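Local coordinates for periplasmic protein (Legionella pneumophila subsp. pneumophila, PDB 4FGQ) that is a periplasmic protease that depends on calcium and belongs to the bacterial transglutaminase-like cysteine proteinases, at residues I109-S114 against K154-F159; D88-K93 against A120-S125. One frame throughout, in Å; residues are numbered along the deposited sequence.

Interaction 1 of 2, residues I109-S114 against K154-F159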
ATOM      1  N   ILE A 109       6.391  -0.243   3.744  1.00 12.28           N
ATOM      2  CA  ILE A 109       5.492   0.892   3.808  1.00 11.61           C
ATOM      3  C   ILE A 109       6.225   1.980   4.587  1.00 12.41           C
ATOM      4  O   ILE A 109       6.743   1.727   5.681  1.00 13.20           O
ATOM      5  CB  ILE A 109       4.185   0.508   4.511  1.00 13.03           C
ATOM      6  CG1 ILE A 109       3.495  -0.643   3.757  1.00 13.28           C
ATOM      7  CG2 ILE A 109       3.264   1.722   4.634  1.00 12.68           C
ATOM      8  CD1 ILE A 109       2.392  -1.355   4.578  1.00 13.04           C
ATOM      9  N   THR A 110       6.286   3.192   4.033  1.00 11.12           N
ATOM     10  CA  THR A 110       7.182   4.213   4.575  1.00 10.31           C
ATOM     11  C   THR A 110       6.446   5.474   4.989  1.00 12.17           C
ATOM     12  O   THR A 110       5.763   6.090   4.176  1.00 11.56           O
ATOM     13  CB  THR A 110       8.244   4.619   3.541  1.00 12.94           C
ATOM     14  OG1 THR A 110       9.000   3.463   3.170  1.00 13.53           O
ATOM     15  CG2 THR A 110       9.203   5.662   4.117  1.00 15.36           C
ATOM     16  N   TYR A 111       6.631   5.861   6.242  1.00 11.94           N
ATOM     17  CA  TYR A 111       6.067   7.097   6.774  1.00 10.63           C
ATOM     18  C   TYR A 111       7.143   8.160   6.630  1.00 11.97           C
ATOM     19  O   TYR A 111       8.249   8.021   7.169  1.00 12.95           O
ATOM     20  CB  TYR A 111       5.710   6.869   8.232  1.00 12.21           C
ATOM     21  CG  TYR A 111       5.107   8.033   8.999  1.00 13.49           C
ATOM     22  CD1 TYR A 111       3.749   8.087   9.241  1.00 19.16           C
ATOM     23  CD2 TYR A 111       5.908   9.013   9.552  1.00 15.31           C
ATOM     24  CE1 TYR A 111       3.195   9.117   9.982  1.00 16.11           C
ATOM     25  CE2 TYR A 111       5.367  10.041  10.290  1.00 16.02           C
ATOM     26  CZ  TYR A 111       4.011  10.089  10.497  1.00 15.14           C
ATOM     27  OH  TYR A 111       3.468  11.117  11.240  1.00 17.71           O
ATOM     28  N   ALA A 112       6.824   9.217   5.892  1.00 12.62           N
ATOM     29  CA  ALA A 112       7.797  10.253   5.589  1.00 12.33           C
ATOM     30  C   ALA A 112       7.236  11.630   5.927  1.00 14.70           C
ATOM     31  O   ALA A 112       6.024  11.834   5.944  1.00 15.48           O
ATOM     32  CB  ALA A 112       8.196  10.190   4.113  1.00 13.77           C
ATOM     33  N   ALA A 113       8.125  12.573   6.198  1.00 11.96           N
ATOM     34  CA  ALA A 113       7.718  13.968   6.295  1.00 11.47           C
ATOM     35  C   ALA A 113       7.723  14.521   4.865  1.00 13.97           C
ATOM     36  O   ALA A 113       8.714  14.367   4.147  1.00 15.90           O
ATOM     37  CB  ALA A 113       8.699  14.737   7.159  1.00 13.56           C
ATOM     38  N   SER A 114       6.628  15.134   4.422  1.00 12.47           N
ATOM     39  CA  SER A 114       6.667  15.837   3.142  1.00 14.51           C
ATOM     40  C   SER A 114       7.146  17.255   3.393  1.00 14.20           C
ATOM     41  O   SER A 114       6.486  18.036   4.094  1.00 16.89           O
ATOM     42  CB  SER A 114       5.303  15.857   2.450  1.00 20.61           C
ATOM     43  OG  SER A 114       5.345  16.782   1.377  1.00 19.34           O
ATOM     44  N   LYS A 154      11.078  12.939   3.330  1.00 13.72           N
ATOM     45  CA  LYS A 154      12.105  12.581   4.311  1.00 13.36           C
ATOM     46  C   LYS A 154      11.574  11.447   5.181  1.00 13.91           C
ATOM     47  O   LYS A 154      10.731  11.668   6.048  1.00 14.66           O
ATOM     48  CB  LYS A 154      12.453  13.794   5.174  1.00 16.37           C
ATOM     49  CG  LYS A 154      13.601  13.549   6.158  1.00 21.73           C
ATOM     50  CD  LYS A 154      13.921  14.807   6.950  1.00 25.26           C
ATOM     51  CE  LYS A 154      15.118  14.574   7.875  1.00 29.81           C
ATOM     52  NZ  LYS A 154      15.443  15.768   8.706  1.00 35.98           N
ATOM     53  N   PRO A 155      12.046  10.218   4.942  1.00 14.91           N
ATOM     54  CA  PRO A 155      11.543   9.074   5.712  1.00 13.61           C
ATOM     55  C   PRO A 155      11.752   9.222   7.226  1.00 14.34           C
ATOM     56  O   PRO A 155      12.783   9.725   7.687  1.00 15.92           O
ATOM     57  CB  PRO A 155      12.379   7.909   5.180  1.00 18.60           C
ATOM     58  CG  PRO A 155      12.736   8.321   3.783  1.00 22.39           C
ATOM     59  CD  PRO A 155      13.001   9.803   3.897  1.00 20.27           C
ATOM     60  N   VAL A 156      10.758   8.767   7.980  1.00 12.58           N
ATOM     61  CA  VAL A 156      10.807   8.732   9.435  1.00 13.07           C
ATOM     62  C   VAL A 156      10.892   7.287   9.924  1.00 15.06           C
ATOM     63  O   VAL A 156      11.757   6.954  10.738  1.00 16.86           O
ATOM     64  CB  VAL A 156       9.588   9.453  10.028  1.00 12.58           C
ATOM     65  CG1 VAL A 156       9.604   9.400  11.554  1.00 19.98           C
ATOM     66  CG2 VAL A 156       9.582  10.897   9.560  1.00 17.02           C
ATOM     67  N   TYR A 157       9.996   6.436   9.441  1.00 13.86           N
ATOM     68  CA  TYR A 157      10.079   5.007   9.747  1.00 13.79           C
ATOM     69  C   TYR A 157       9.452   4.212   8.626  1.00 14.70           C
ATOM     70  O   TYR A 157       8.750   4.764   7.788  1.00 12.19           O
ATOM     71  CB  TYR A 157       9.406   4.668  11.091  1.00 17.13           C
ATOM     72  CG  TYR A 157       7.889   4.730  11.104  1.00 17.44           C
ATOM     73  CD1 TYR A 157       7.129   3.614  10.782  1.00 18.44           C
ATOM     74  CD2 TYR A 157       7.220   5.890  11.480  1.00 18.54           C
ATOM     75  CE1 TYR A 157       5.747   3.659  10.804  1.00 16.82           C
ATOM     76  CE2 TYR A 157       5.834   5.940  11.512  1.00 18.64           C
ATOM     77  CZ  TYR A 157       5.107   4.823  11.170  1.00 22.67           C
ATOM     78  OH  TYR A 157       3.731   4.858  11.193  1.00 23.83           O
ATOM     79  N   SER A 158       9.727   2.911   8.591  1.00 14.03           N
ATOM     80  CA  SER A 158       9.113   2.049   7.597  1.00 14.09           C
ATOM     81  C   SER A 158       8.769   0.708   8.239  1.00 13.10           C
ATOM     82  O   SER A 158       9.281   0.371   9.306  1.00 15.24           O
ATOM     83  CB  SER A 158      10.020   1.869   6.374  1.00 17.12           C
ATOM     84  OG  SER A 158      11.226   1.222   6.728  1.00 20.30           O
ATOM     85  N   PHE A 159       7.879  -0.042   7.610  1.00 13.41           N
ATOM     86  CA  PHE A 159       7.432  -1.299   8.195  1.00 15.62           C
ATOM     87  C   PHE A 159       6.824  -2.218   7.146  1.00 15.56           C
ATOM     88  O   PHE A 159       6.458  -1.787   6.050  1.00 15.18           O
ATOM     89  CB  PHE A 159       6.406  -1.025   9.300  1.00 13.67           C
ATOM     90  CG  PHE A 159       5.157  -0.365   8.813  1.00 16.79           C
ATOM     91  CD1 PHE A 159       4.024  -1.115   8.542  1.00 18.64           C
ATOM     92  CD2 PHE A 159       5.112   1.013   8.616  1.00 16.11           C
ATOM     93  CE1 PHE A 159       2.861  -0.506   8.089  1.00 14.48           C
ATOM     94  CE2 PHE A 159       3.950   1.629   8.160  1.00 13.21           C
ATOM     95  CZ  PHE A 159       2.831   0.869   7.900  1.00 16.00           C
TER
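Y157 lays one ring face over the start of the Y111 side chain: its CE2 lies 3.4 Å from Y111 CG, and Y111 CB sits over that face in a CH-pi contact, offset toward the rim. The two rings are nearly parallel, 17° apart, but slid so far that they barely overlap. Y111 CG is anti to its backbone N (chi1 180°), whereas Y157 CG stands between N and the carbonyl carbon (chi1 72°), which swings its ring back across the neighbouring strand. V156 meets the Y111 ring at its edge, in plane, CB to CD2 3.7 Å. Two residues can face Y111 because the antiparallel pairing carries a classic beta bulge: Y111 O accepts from V156 N at 2.7 Å and, at a longer 3.3 Å, from Y157 N. Strands 107-114 and 153-159 are neighbours in the antiparallel sheet, with 119-126 on the far side of 107-114. Past the bulge, A113 and K154 exchange backbone bonds; on the other side, so do I109 and F159. There F159 repeats the ring-over-aliphatic theme, with I109 CB over its face and I109 CG2 3.4 Å from CZ. W72 and W185 pack on F159, while A90, I91 and Y94 of helix 86-100 cover I109. On the other sheet face T110 CG2 touches P155 CB, and T110 OG1 bonds to S125 OG on the next strand.

Interaction 2 of 2, residues D88-K93 against A120-S125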
ATOM      1  N   ASP A  88      -3.577   4.347   3.565  1.00 14.49           N
ATOM      2  CA  ASP A  88      -4.412   3.257   3.062  1.00 14.23           C
ATOM      3  C   ASP A  88      -4.015   2.817   1.650  1.00 13.23           C
ATOM      4  O   ASP A  88      -4.039   1.624   1.346  1.00 13.07           O
ATOM      5  CB  ASP A  88      -5.895   3.637   3.093  1.00 12.09           C
ATOM      6  CG  ASP A  88      -6.347   4.149   4.460  1.00 14.91           C
ATOM      7  OD1 ASP A  88      -5.836   3.684   5.507  1.00 15.33           O
ATOM      8  OD2 ASP A  88      -7.234   5.027   4.499  1.00 15.87           O
ATOM      9  N   PHE A  89      -3.646   3.771   0.793  1.00 11.46           N
ATOM     10  CA  PHE A  89      -3.166   3.432  -0.555  1.00 11.58           C
ATOM     11  C   PHE A  89      -1.899   2.590  -0.468  1.00 11.67           C
ATOM     12  O   PHE A  89      -1.740   1.594  -1.186  1.00 11.98           O
ATOM     13  CB  PHE A  89      -2.837   4.696  -1.362  1.00 12.93           C
ATOM     14  CG  PHE A  89      -4.020   5.318  -2.072  1.00 12.86           C
ATOM     15  CD1 PHE A  89      -5.053   5.915  -1.358  1.00 11.90           C
ATOM     16  CD2 PHE A  89      -4.057   5.370  -3.460  1.00 15.02           C
ATOM     17  CE1 PHE A  89      -6.121   6.509  -2.006  1.00 12.78           C
ATOM     18  CE2 PHE A  89      -5.125   5.979  -4.118  1.00 11.80           C
ATOM     19  CZ  PHE A  89      -6.166   6.537  -3.385  1.00 13.15           C
ATOM     20  N   ALA A  90      -0.981   2.991   0.405  1.00 10.51           N
ATOM     21  CA  ALA A  90       0.286   2.270   0.524  1.00  9.31           C
ATOM     22  C   ALA A  90       0.071   0.852   1.050  1.00 11.01           C
ATOM     23  O   ALA A  90       0.728  -0.097   0.606  1.00 13.10           O
ATOM     24  CB  ALA A  90       1.257   3.038   1.419  1.00 12.52           C
ATOM     25  N   ILE A  91      -0.870   0.714   1.976  1.00 10.05           N
ATOM     26  CA  ILE A  91      -1.177  -0.582   2.575  1.00 10.44           C
ATOM     27  C   ILE A  91      -1.748  -1.584   1.566  1.00 13.55           C
ATOM     28  O   ILE A  91      -1.281  -2.727   1.485  1.00 12.99           O
ATOM     29  CB  ILE A  91      -2.104  -0.421   3.795  1.00 13.71           C
ATOM     30  CG1 ILE A  91      -1.343   0.254   4.944  1.00 11.14           C
ATOM     31  CG2 ILE A  91      -2.687  -1.777   4.201  1.00 15.15           C
ATOM     32  CD1 ILE A  91      -2.255   0.816   6.037  1.00 15.83           C
ATOM     33  N   ILE A  92      -2.729  -1.171   0.769  1.00 11.93           N
ATOM     34  CA  ILE A  92      -3.297  -2.099  -0.201  1.00 10.48           C
ATOM     35  C   ILE A  92      -2.306  -2.418  -1.326  1.00 11.78           C
ATOM     36  O   ILE A  92      -2.262  -3.550  -1.816  1.00 11.15           O
ATOM     37  CB  ILE A  92      -4.706  -1.675  -0.718  1.00 14.41           C
ATOM     38  CG1 ILE A  92      -5.301  -2.794  -1.580  1.00 14.10           C
ATOM     39  CG2 ILE A  92      -4.642  -0.367  -1.491  1.00 12.06           C
ATOM     40  CD1 ILE A  92      -6.818  -2.727  -1.723  1.00 12.38           C
ATOM     41  N   LYS A  93      -1.486  -1.443  -1.713  1.00 10.89           N
ATOM     42  CA  LYS A  93      -0.445  -1.713  -2.703  1.00 10.47           C
ATOM     43  C   LYS A  93       0.524  -2.767  -2.186  1.00 13.07           C
ATOM     44  O   LYS A  93       0.922  -3.672  -2.928  1.00 11.00           O
ATOM     45  CB  LYS A  93       0.311  -0.436  -3.063  1.00 13.18           C
ATOM     46  CG  LYS A  93      -0.487   0.523  -3.948  1.00 12.09           C
ATOM     47  CD  LYS A  93       0.292   1.817  -4.161  1.00 11.88           C
ATOM     48  CE  LYS A  93      -0.587   2.904  -4.794  1.00 11.31           C
ATOM     49  NZ  LYS A  93       0.204   4.169  -4.963  1.00 10.94           N
ATOM     50  N   ALA A 120       2.893  14.870   7.354  1.00 13.77           N
ATOM     51  CA  ALA A 120       3.342  13.501   7.151  1.00 14.90           C
ATOM     52  C   ALA A 120       2.686  12.916   5.903  1.00 13.67           C
ATOM     53  O   ALA A 120       1.560  13.285   5.536  1.00 15.41           O
ATOM     54  CB  ALA A 120       3.050  12.651   8.375  1.00 17.10           C
ATOM     55  N   HIS A 121       3.401  12.022   5.239  1.00 12.04           N
ATOM     56  CA  HIS A 121       2.906  11.397   4.021  1.00 13.57           C
ATOM     57  C   HIS A 121       3.439   9.984   3.927  1.00 14.18           C
ATOM     58  O   HIS A 121       4.634   9.763   4.097  1.00 18.87           O
ATOM     59  CB  HIS A 121       3.376  12.181   2.800  1.00 11.80           C
ATOM     60  CG  HIS A 121       2.730  11.743   1.525  1.00 12.16           C
ATOM     61  ND1 HIS A 121       1.387  11.942   1.272  1.00 16.49           N
ATOM     62  CD2 HIS A 121       3.232  11.106   0.440  1.00 10.38           C
ATOM     63  CE1 HIS A 121       1.093  11.446   0.082  1.00 14.90           C
ATOM     64  NE2 HIS A 121       2.193  10.943  -0.445  1.00 12.10           N
ATOM     65  N   MET A 122       2.561   9.032   3.633  1.00 11.91           N
ATOM     66  CA  MET A 122       2.949   7.623   3.569  1.00 12.01           C
ATOM     67  C   MET A 122       3.042   7.181   2.119  1.00 10.32           C
ATOM     68  O   MET A 122       2.182   7.527   1.292  1.00 12.24           O
ATOM     69  CB  MET A 122       1.908   6.760   4.291  1.00 14.28           C
ATOM     70  CG  MET A 122       2.319   5.320   4.586  1.00 16.01           C
ATOM     71  SD  MET A 122       3.243   5.191   6.143  1.00 23.32           S
ATOM     72  CE  MET A 122       1.962   5.220   7.397  1.00 19.63           C
ATOM     73  N   VAL A 123       4.085   6.415   1.809  1.00  9.77           N
ATOM     74  CA  VAL A 123       4.276   5.845   0.479  1.00 10.42           C
ATOM     75  C   VAL A 123       4.660   4.385   0.648  1.00 12.96           C
ATOM     76  O   VAL A 123       4.833   3.924   1.772  1.00 12.94           O
ATOM     77  CB  VAL A 123       5.393   6.561  -0.301  1.00 10.16           C
ATOM     78  CG1 VAL A 123       5.018   8.037  -0.522  1.00 13.81           C
ATOM     79  CG2 VAL A 123       6.720   6.442   0.453  1.00 10.87           C
ATOM     80  N   LEU A 124       4.804   3.665  -0.465  1.00 10.30           N
ATOM     81  CA  LEU A 124       5.336   2.304  -0.415  1.00 12.20           C
ATOM     82  C   LEU A 124       6.709   2.322  -1.065  1.00  9.69           C
ATOM     83  O   LEU A 124       6.850   2.793  -2.188  1.00 11.91           O
ATOM     84  CB  LEU A 124       4.414   1.334  -1.161  1.00 13.03           C
ATOM     85  CG  LEU A 124       4.922  -0.109  -1.281  1.00 10.82           C
ATOM     86  CD1 LEU A 124       5.215  -0.665   0.092  1.00 11.49           C
ATOM     87  CD2 LEU A 124       3.854  -0.948  -1.975  1.00 12.06           C
ATOM     88  N   SER A 125       7.726   1.854  -0.341  1.00  9.41           N
ATOM     89  CA  SER A 125       9.082   1.808  -0.875  1.00  9.51           C
ATOM     90  C   SER A 125       9.443   0.400  -1.326  1.00 11.12           C
ATOM     91  O   SER A 125       9.236  -0.568  -0.593  1.00 13.57           O
ATOM     92  CB  SER A 125      10.089   2.258   0.194  1.00 11.97           C
ATOM     93  OG  SER A 125       9.910   3.631   0.520  1.00 12.39           O
TER
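A90 presses its methyl group against the backbone of V123 and L124, where helix 86-100 packs on the antiparallel sheet in the helix-on-sheet core expected of a papain-like (clan CA) cysteine proteinase. The axes of the two segments are 7.0 Å apart at their closest and only 16° from parallel, a short spacing with the methyl of A90 between the helix and the V123 backbone. A90 CB lies 3.7 Å from V123 O, and that carbonyl also receives T110 N from the adjoining strand. Near the C-terminal end of the contact L124 lies beside A90 and reaches K93: with CG anti to the backbone N (chi1 175°), the touching branch is CD2, 3.7 Å from K93 CB. L97, one turn farther along the helix, adds to the packing on L124. Toward the start of the strand the fit is looser. M122 approaches A90 through CG alone, at 4.0 Å, and its chain then bends away at chi2 and chi3; C86 and E87, earlier on the helix, also touch it. A120, the one partly exposed residue of the two segments, marks this loose side. H121 touches C86 and bonds D138 OD1 through NE2, consistent with a Cys-His-Asp triad of this clan. D88, a calcium ligand seen for this protein though no ion is bound to this chain, points away from the strand and hydrogen-bonds the backbone N atoms of K73 and D85. No hydrogen bond joins the two segments; beyond CB the extended K93 chain leaves L124 and the strand, and NZ hydrogen-bonds N51 OD1 and N55 OD1.

In the fold
Interaction 2 is wholly buried near the centre of the chain, whereas interaction 1 lies farther out, buried at I109, T110 and F159 but exposed around K154 to V156. Strand 107-114 joins them: one edge pairs with strand 153-159, the other with strand 119-126, where A112 O meets H121 N. Interaction 1 is strand pairing plus aromatic rings, while interaction 2 has no hydrogen bond and is apolar contact between helix and sheet. I109 of interaction 1 touches both A90 and M122 of interaction 2, so the two contacts meet at helix 86-100, and Y111 and M122 both come close to the calcium ligand E87.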